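Local atomic coordinates of putative diflavin flavoprotein A 3 (Synechocystis sp., PDB entry 6H0C), a protein that probably passes electrons from NADH to oxygen, reducing it to water, and is represented here by its flavodiiron core, a metallo-beta-lactamase-like domain joined to a flavodoxin-like domain. Residues Arg196-Phe199 against Asp200-Ala204; Ala213-Lys216 against Leu217-Tyr220; Thr241-Tyr244 against Gln245-Ser249. All coordinates share one frame; numbering follows the deposited sequence.

Contact 1 of 3, residues Arg196-Phe199 against Asp200-Ala204; sequences RYYF and DCLLA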
loop_
_atom_site.group_PDB
_atom_site.type_symbol
_atom_site.label_atom_id
_atom_site.label_comp_id
_atom_site.label_asym_id
_atom_site.label_seq_id
_atom_site.Cartn_x
_atom_site.Cartn_y
_atom_site.Cartn_z
ATOM N N ARG A 196 -14.888 2.781 3.111
ATOM C CA ARG A 196 -14.825 3.774 2.041
ATOM C C ARG A 196 -13.584 4.663 2.187
ATOM O O ARG A 196 -12.908 4.959 1.206
ATOM C CB ARG A 196 -16.098 4.634 2.024
ATOM C CG ARG A 196 -16.101 5.761 0.987
ATOM C CD ARG A 196 -16.261 5.211 -0.410
ATOM N NE ARG A 196 -15.626 6.058 -1.418
ATOM C CZ ARG A 196 -16.284 6.806 -2.297
ATOM N NH1 ARG A 196 -17.610 6.817 -2.298
ATOM N NH2 ARG A 196 -15.613 7.540 -3.176
ATOM N N TYR A 197 -13.294 5.092 3.410
ATOM C CA TYR A 197 -12.150 5.955 3.659
ATOM C C TYR A 197 -10.862 5.209 3.316
ATOM O O TYR A 197 -9.924 5.769 2.738
ATOM C CB TYR A 197 -12.140 6.419 5.117
ATOM C CG TYR A 197 -11.069 7.437 5.418
ATOM C CD1 TYR A 197 -11.161 8.734 4.922
ATOM C CD2 TYR A 197 -9.953 7.104 6.182
ATOM C CE1 TYR A 197 -10.173 9.674 5.187
ATOM C CE2 TYR A 197 -8.968 8.033 6.452
ATOM C CZ TYR A 197 -9.082 9.318 5.955
ATOM O OH TYR A 197 -8.103 10.250 6.221
ATOM N N TYR A 198 -10.838 3.930 3.672
ATOM C CA TYR A 198 -9.722 3.056 3.358
ATOM C C TYR A 198 -9.532 2.988 1.843
ATOM O O TYR A 198 -8.425 3.202 1.336
ATOM C CB TYR A 198 -9.960 1.662 3.949
ATOM C CG TYR A 198 -8.804 0.690 3.800
ATOM C CD1 TYR A 198 -8.639 -0.058 2.632
ATOM C CD2 TYR A 198 -7.887 0.504 4.833
ATOM C CE1 TYR A 198 -7.593 -0.957 2.496
ATOM C CE2 TYR A 198 -6.833 -0.400 4.711
ATOM C CZ TYR A 198 -6.694 -1.133 3.545
ATOM O OH TYR A 198 -5.649 -2.027 3.423
ATOM N N PHE A 199 -10.607 2.708 1.115
ATOM C CA PHE A 199 -10.523 2.691 -0.345
ATOM C C PHE A 199 -9.998 4.013 -0.904
ATOM O O PHE A 199 -9.081 4.032 -1.723
ATOM C CB PHE A 199 -11.881 2.384 -0.970
ATOM C CG PHE A 199 -11.866 2.410 -2.475
ATOM C CD1 PHE A 199 -12.035 3.602 -3.164
ATOM C CD2 PHE A 199 -11.657 1.246 -3.198
ATOM C CE1 PHE A 199 -12.013 3.632 -4.550
ATOM C CE2 PHE A 199 -11.639 1.268 -4.588
ATOM C CZ PHE A 199 -11.816 2.462 -5.265
ATOM N N ASP A 200 -10.597 5.112 -0.462
ATOM C CA ASP A 200 -10.249 6.439 -0.948
ATOM C C ASP A 200 -8.787 6.795 -0.726
ATOM O O ASP A 200 -8.142 7.365 -1.605
ATOM C CB ASP A 200 -11.127 7.492 -0.280
ATOM C CG ASP A 200 -12.571 7.435 -0.756
ATOM O OD1 ASP A 200 -12.845 6.754 -1.776
ATOM O OD2 ASP A 200 -13.423 8.084 -0.109
ATOM N N CYS A 201 -8.261 6.470 0.447
ATOM C CA CYS A 201 -6.881 6.826 0.757
ATOM C C CYS A 201 -5.862 5.923 0.074
ATOM O O CYS A 201 -4.839 6.402 -0.422
ATOM C CB CYS A 201 -6.655 6.797 2.269
ATOM S SG CYS A 201 -7.526 8.101 3.158
ATOM N N LEU A 202 -6.141 4.621 0.054
ATOM C CA LEU A 202 -5.161 3.623 -0.378
ATOM C C LEU A 202 -5.298 3.166 -1.827
ATOM O O LEU A 202 -4.306 2.803 -2.458
ATOM C CB LEU A 202 -5.235 2.382 0.525
ATOM C CG LEU A 202 -4.360 2.381 1.783
ATOM C CD1 LEU A 202 -4.902 3.303 2.853
ATOM C CD2 LEU A 202 -4.201 0.968 2.320
ATOM N N LEU A 203 -6.518 3.153 -2.353
ATOM C CA LEU A 203 -6.764 2.430 -3.603
ATOM C C LEU A 203 -7.200 3.319 -4.773
ATOM O O LEU A 203 -6.920 3.002 -5.933
ATOM C CB LEU A 203 -7.808 1.325 -3.361
ATOM C CG LEU A 203 -7.433 0.338 -2.247
ATOM C CD1 LEU A 203 -8.515 -0.715 -2.042
ATOM C CD2 LEU A 203 -6.064 -0.306 -2.529
ATOM N N ALA A 204 -7.876 4.425 -4.470
ATOM C CA ALA A 204 -8.350 5.340 -5.506
ATOM C C ALA A 204 -7.225 5.836 -6.426
ATOM O O ALA A 204 -7.429 5.960 -7.634
ATOM C CB ALA A 204 -9.072 6.519 -4.872
#
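Arg-196 and Asp-200, one helical turn apart, form a side-on salt bridge in which two guanidinium nitrogens converge on a single carboxylate oxygen. NE of Arg-196 lies 2.9 Å from OD1 of Asp-200, and NH2 of the same arginine lies 3.2 Å from that oxygen, the first bond being the straighter. OD1 sits at the guanidinium edge, in its plane, and is met on its syn side, while the two flat groups are turned 76° against each other. Arg-196 reaches it by bending its chain at chi2 (72°). This pair lies on a partly exposed side of the turn.

A sulfur-aromatic contact joins buried Cys-201 to a partly exposed ring: its SG rests over one face of Tyr-197, 3.6 Å from the ring centroid and 19° off the normal. Packing is denser on the buried side. There CD2 of Leu-202 comes within 3.5 Å of CZ of Tyr-198, and the Phe-199 ring takes CB of Leu-203 over one face, a CH-pi contact 4.2 Å from the centroid. O of Phe-199 accepts both N of Leu-203 at 2.8 Å and N of Ala-204 at 3.0 Å, from opposite faces of its carbonyl plane.

The two tyrosine hydroxyls bond outward, Tyr-197 to the carbonyl of Ile-29 and Tyr-198 to that of Lys-172. Helix 189-202 of the metallo-hydrolase region also packs against helix 237-253, where Arg-196 makes a cation-pi contact with Trp-247 and Phe-199 meets Tyr-244 edge-to-face.

Contact 2 of 3, residues Ala213-Lys216 against Leu217-Tyr220; sequences ALNK and LEAY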
loop_
_atom_site.group_PDB
_atom_site.type_symbol
_atom_site.label_atom_id
_atom_site.label_comp_id
_atom_site.label_asym_id
_atom_site.label_seq_id
_atom_site.Cartn_x
_atom_site.Cartn_y
_atom_site.Cartn_z
ATOM N N ALA A 213 -6.623 -6.157 -10.421
ATOM C CA ALA A 213 -6.525 -7.101 -9.315
ATOM C C ALA A 213 -7.853 -7.810 -9.104
ATOM O O ALA A 213 -7.901 -9.034 -9.043
ATOM C CB ALA A 213 -6.092 -6.388 -8.025
ATOM N N LEU A 214 -8.932 -7.044 -8.987
ATOM C CA LEU A 214 -10.216 -7.643 -8.633
ATOM C C LEU A 214 -10.709 -8.525 -9.753
ATOM O O LEU A 214 -11.436 -9.493 -9.525
ATOM C CB LEU A 214 -11.263 -6.578 -8.300
ATOM C CG LEU A 214 -11.438 -6.239 -6.814
ATOM C CD1 LEU A 214 -10.116 -5.802 -6.210
ATOM C CD2 LEU A 214 -12.500 -5.151 -6.626
ATOM N N ASN A 215 -10.311 -8.198 -10.973
ATOM C CA ASN A 215 -10.697 -9.046 -12.086
ATOM C C ASN A 215 -10.055 -10.423 -11.968
ATOM O O ASN A 215 -10.712 -11.437 -12.190
ATOM C CB ASN A 215 -10.328 -8.415 -13.417
ATOM C CG ASN A 215 -10.713 -9.294 -14.582
ATOM O OD1 ASN A 215 -11.902 -9.524 -14.833
ATOM N ND2 ASN A 215 -9.711 -9.813 -15.294
ATOM N N LYS A 216 -8.774 -10.463 -11.610
ATOM C CA LYS A 216 -8.102 -11.744 -11.406
ATOM C C LYS A 216 -8.718 -12.530 -10.239
ATOM O O LYS A 216 -8.937 -13.741 -10.332
ATOM C CB LYS A 216 -6.610 -11.527 -11.153
ATOM C CG LYS A 216 -5.813 -10.996 -12.342
ATOM C CD LYS A 216 -4.332 -10.884 -11.980
ATOM C CE LYS A 216 -3.535 -10.074 -12.994
ATOM N NZ LYS A 216 -3.286 -8.683 -12.518
ATOM N N LEU A 217 -8.992 -11.832 -9.139
ATOM C CA LEU A 217 -9.481 -12.470 -7.918
ATOM C C LEU A 217 -10.887 -13.055 -8.069
ATOM O O LEU A 217 -11.257 -13.964 -7.326
ATOM C CB LEU A 217 -9.460 -11.473 -6.759
ATOM C CG LEU A 217 -8.087 -10.910 -6.421
ATOM C CD1 LEU A 217 -8.203 -9.836 -5.349
ATOM C CD2 LEU A 217 -7.171 -12.035 -5.975
ATOM N N GLU A 218 -11.666 -12.518 -9.011
ATOM C CA GLU A 218 -12.979 -13.075 -9.360
ATOM C C GLU A 218 -12.924 -14.584 -9.643
ATOM O O GLU A 218 -13.898 -15.296 -9.431
ATOM C CB GLU A 218 -13.547 -12.377 -10.595
ATOM C CG GLU A 218 -14.458 -11.201 -10.352
ATOM C CD GLU A 218 -15.180 -10.775 -11.633
ATOM O OE1 GLU A 218 -16.431 -10.820 -11.666
ATOM O OE2 GLU A 218 -14.497 -10.406 -12.615
ATOM N N ALA A 219 -11.784 -15.058 -10.133
ATOM C CA ALA A 219 -11.642 -16.454 -10.544
ATOM C C ALA A 219 -11.683 -17.422 -9.362
ATOM O O ALA A 219 -11.831 -18.631 -9.541
ATOM C CB ALA A 219 -10.340 -16.640 -11.324
ATOM N N TYR A 220 -11.540 -16.893 -8.156
ATOM C CA TYR A 220 -11.511 -17.728 -6.966
ATOM C C TYR A 220 -12.790 -17.518 -6.162
ATOM O O TYR A 220 -13.121 -16.395 -5.771
ATOM C CB TYR A 220 -10.246 -17.424 -6.151
ATOM C CG TYR A 220 -9.020 -17.523 -7.029
ATOM C CD1 TYR A 220 -8.368 -18.738 -7.210
ATOM C CD2 TYR A 220 -8.558 -16.418 -7.740
ATOM C CE1 TYR A 220 -7.266 -18.841 -8.050
ATOM C CE2 TYR A 220 -7.464 -16.513 -8.586
ATOM C CZ TYR A 220 -6.820 -17.726 -8.738
ATOM O OH TYR A 220 -5.727 -17.822 -9.574
#
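Leu-217 meets Ala-213 through both backbone and side chain, one helical turn apart. N of Leu-217 bonds to O of Ala-213 at 3.0 Å, and CG of Leu-217 lies 3.2 Å from the same oxygen, so the branch point of the side chain lies close against the carbonyl one turn back. The first torsion explains this: CG stands anti to its own carbonyl carbon and beside the backbone N (chi1 -60°), the side from which the N-H reaches Ala-213.

The next bond, from N of Glu-218 to O of Leu-214, is 3.1 Å long and more bent. CB of Glu-218 approaches O of Asn-215 to 3.4 Å. On this exposed side the amide of Asn-215 and the carboxylate of Glu-218 cross with their planes 56° apart.

Beyond this point the i to i+4 pattern gives way. N of Ala-219 turns to O of Lys-216, at 3.1 Å, from above the carbonyl plane, 47° out of it, and a type I beta turn from Leu-217 to Tyr-220 is closed by a bond from N of Tyr-220 to O of Leu-217. The turn leads the chain on toward strand 224-227, an outer strand of a five-stranded mixed sheet in the metallo-hydrolase region. Tyr-220 leans its ring back so that CE2 lies 3.6 Å from O of Lys-216.

Farther out, strand 143-148 of that sheet lies against these residues: Leu-217, Lys-216 and Tyr-220 all touch Ile-147, and the Tyr-220 ring also meets that of Tyr-161. Leu-214 packs on Tyr-244 and Leu-248 of helix 237-253.

Contact 3 of 3, residues Thr241-Tyr244 against Gln245-Ser249; sequences TRNY and QQWLS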
loop_
_atom_site.group_PDB
_atom_site.type_symbol
_atom_site.label_atom_id
_atom_site.label_comp_id
_atom_site.label_asym_id
_atom_site.label_seq_id
_atom_site.Cartn_x
_atom_site.Cartn_y
_atom_site.Cartn_z
ATOM N N THR A 241 -17.514 -5.968 -2.113
ATOM C CA THR A 241 -16.951 -6.183 -3.439
ATOM C C THR A 241 -17.710 -5.352 -4.487
ATOM O O THR A 241 -17.092 -4.671 -5.304
ATOM C CB THR A 241 -16.971 -7.662 -3.818
ATOM O OG1 THR A 241 -16.242 -8.401 -2.836
ATOM C CG2 THR A 241 -16.310 -7.872 -5.171
ATOM N N ARG A 242 -19.042 -5.383 -4.443
ATOM C CA ARG A 242 -19.862 -4.565 -5.343
ATOM C C ARG A 242 -19.563 -3.062 -5.178
ATOM O O ARG A 242 -19.496 -2.324 -6.158
ATOM C CB ARG A 242 -21.357 -4.839 -5.113
ATOM C CG ARG A 242 -21.805 -6.282 -5.385
ATOM C CD ARG A 242 -23.347 -6.441 -5.361
ATOM N NE ARG A 242 -23.974 -5.917 -4.136
ATOM C CZ ARG A 242 -24.349 -6.660 -3.089
ATOM N NH1 ARG A 242 -24.167 -7.977 -3.105
ATOM N NH2 ARG A 242 -24.910 -6.091 -2.022
ATOM N N ASN A 243 -19.374 -2.619 -3.940
ATOM C CA ASN A 243 -18.985 -1.236 -3.673
ATOM C C ASN A 243 -17.635 -0.864 -4.311
ATOM O O ASN A 243 -17.505 0.191 -4.934
ATOM C CB ASN A 243 -18.939 -0.982 -2.163
ATOM C CG ASN A 243 -20.302 -0.564 -1.588
ATOM O OD1 ASN A 243 -20.542 0.610 -1.317
ATOM N ND2 ASN A 243 -21.188 -1.527 -1.403
ATOM N N TYR A 244 -16.631 -1.723 -4.142
ATOM C CA TYR A 244 -15.327 -1.496 -4.766
ATOM C C TYR A 244 -15.469 -1.304 -6.280
ATOM O O TYR A 244 -14.866 -0.397 -6.865
ATOM C CB TYR A 244 -14.381 -2.662 -4.482
ATOM C CG TYR A 244 -13.455 -2.478 -3.302
ATOM C CD1 TYR A 244 -13.919 -1.967 -2.091
ATOM C CD2 TYR A 244 -12.114 -2.856 -3.390
ATOM C CE1 TYR A 244 -13.066 -1.821 -1.006
ATOM C CE2 TYR A 244 -11.256 -2.713 -2.322
ATOM C CZ TYR A 244 -11.730 -2.195 -1.133
ATOM O OH TYR A 244 -10.856 -2.060 -0.064
ATOM N N GLN A 245 -16.269 -2.158 -6.913
ATOM C CA GLN A 245 -16.478 -2.059 -8.352
ATOM C C GLN A 245 -17.075 -0.709 -8.724
ATOM O O GLN A 245 -16.640 -0.074 -9.687
ATOM C CB GLN A 245 -17.380 -3.191 -8.858
ATOM C CG GLN A 245 -16.681 -4.533 -8.981
ATOM C CD GLN A 245 -15.333 -4.441 -9.707
ATOM O OE1 GLN A 245 -15.057 -3.479 -10.432
ATOM N NE2 GLN A 245 -14.489 -5.450 -9.509
ATOM N N GLN A 246 -18.066 -0.269 -7.953
ATOM C CA GLN A 246 -18.717 1.012 -8.202
ATOM C C GLN A 246 -17.750 2.180 -7.972
ATOM O O GLN A 246 -17.653 3.098 -8.800
ATOM C CB GLN A 246 -19.947 1.161 -7.316
ATOM C CG GLN A 246 -20.651 2.484 -7.478
ATOM C CD GLN A 246 -21.578 2.780 -6.318
ATOM O OE1 GLN A 246 -22.023 1.868 -5.616
ATOM N NE2 GLN A 246 -21.861 4.059 -6.097
ATOM N N TRP A 247 -17.028 2.136 -6.854
ATOM C CA TRP A 247 -16.052 3.180 -6.547
ATOM C C TRP A 247 -14.939 3.256 -7.596
ATOM O O TRP A 247 -14.540 4.343 -8.007
ATOM C CB TRP A 247 -15.449 2.952 -5.159
ATOM C CG TRP A 247 -16.466 2.959 -4.087
ATOM C CD1 TRP A 247 -17.708 3.507 -4.149
ATOM C CD2 TRP A 247 -16.345 2.373 -2.790
ATOM N NE1 TRP A 247 -18.370 3.310 -2.965
ATOM C CE2 TRP A 247 -17.554 2.611 -2.111
ATOM C CE3 TRP A 247 -15.326 1.669 -2.130
ATOM C CZ2 TRP A 247 -17.777 2.179 -0.806
ATOM C CZ3 TRP A 247 -15.547 1.236 -0.829
ATOM C CH2 TRP A 247 -16.764 1.491 -0.183
ATOM N N LEU A 248 -14.435 2.101 -8.018
ATOM C CA LEU A 248 -13.430 2.055 -9.071
ATOM C C LEU A 248 -13.977 2.663 -10.365
ATOM O O LEU A 248 -13.297 3.428 -11.061
ATOM C CB LEU A 248 -12.980 0.617 -9.308
ATOM C CG LEU A 248 -12.149 0.005 -8.185
ATOM C CD1 LEU A 248 -12.094 -1.522 -8.298
ATOM C CD2 LEU A 248 -10.752 0.599 -8.212
ATOM N N SER A 249 -15.220 2.321 -10.676
ATOM C CA SER A 249 -15.876 2.862 -11.848
ATOM C C SER A 249 -15.958 4.373 -11.772
ATOM O O SER A 249 -15.701 5.053 -12.761
ATOM C CB SER A 249 -17.273 2.269 -12.006
ATOM O OG SER A 249 -17.199 0.869 -12.212
#
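Asn-243 and Trp-247 supply the closest side-chain packing within this helical turn. CB of Asn-243 lies over the six-membered ring of Trp-247, 3.8 Å from its centroid and 19° off the normal, a CH-pi contact; OD1 of Asn-243 approaches CZ2 of Trp-247 to 3.2 Å. The indole reaches back over the preceding turn because its CG stands beside the backbone N (chi1 -60°), and O of Asn-243 consequently lies 3.1 Å above the same ring plane.

Between aromatic groups, Tyr-244 and Trp-247 meet rim to rim, centroids 5.9 Å apart and planes at 39°, without stacking.

The hydrogen bonds follow the i to i+4 pattern, the straightest running from N of Trp-247 to O of Asn-243 (2.8 Å). One turn on, O of Gln-245 takes both N and OG of Ser-249, from opposite faces of its plane. ND2 of Asn-243 bonds to O of Glu-239.

Helix 237-253 is packed on two others: Gln-245 touches Leu-214 and Leu-248 touches Val-210, both of helix 207-217, while Tyr-244 also meets Tyr-198 and Leu-248 meets Phe-199 of helix 189-202.

Overall arrangement
Contact 3 touches both of the others although it comes last in the chain. Its centre is about 11 Å from that of contact 1 and about 13 Å from that of contact 2, whereas the centres of contacts 1 and 2 are about 19 Å apart and their nearest atoms about 7 Å apart. Direct packing joins contact 3 to both: CE1 of Phe-199 lies 3.6 Å from CB of Trp-247, and CD2 of Leu-214 lies 3.8 Å from CB of Tyr-244. Helix 237-253 thus bridges two consecutive helices of the metallo-hydrolase region, a region whose family relatives carry the diiron site; the three contacts are described here as packing within the fold.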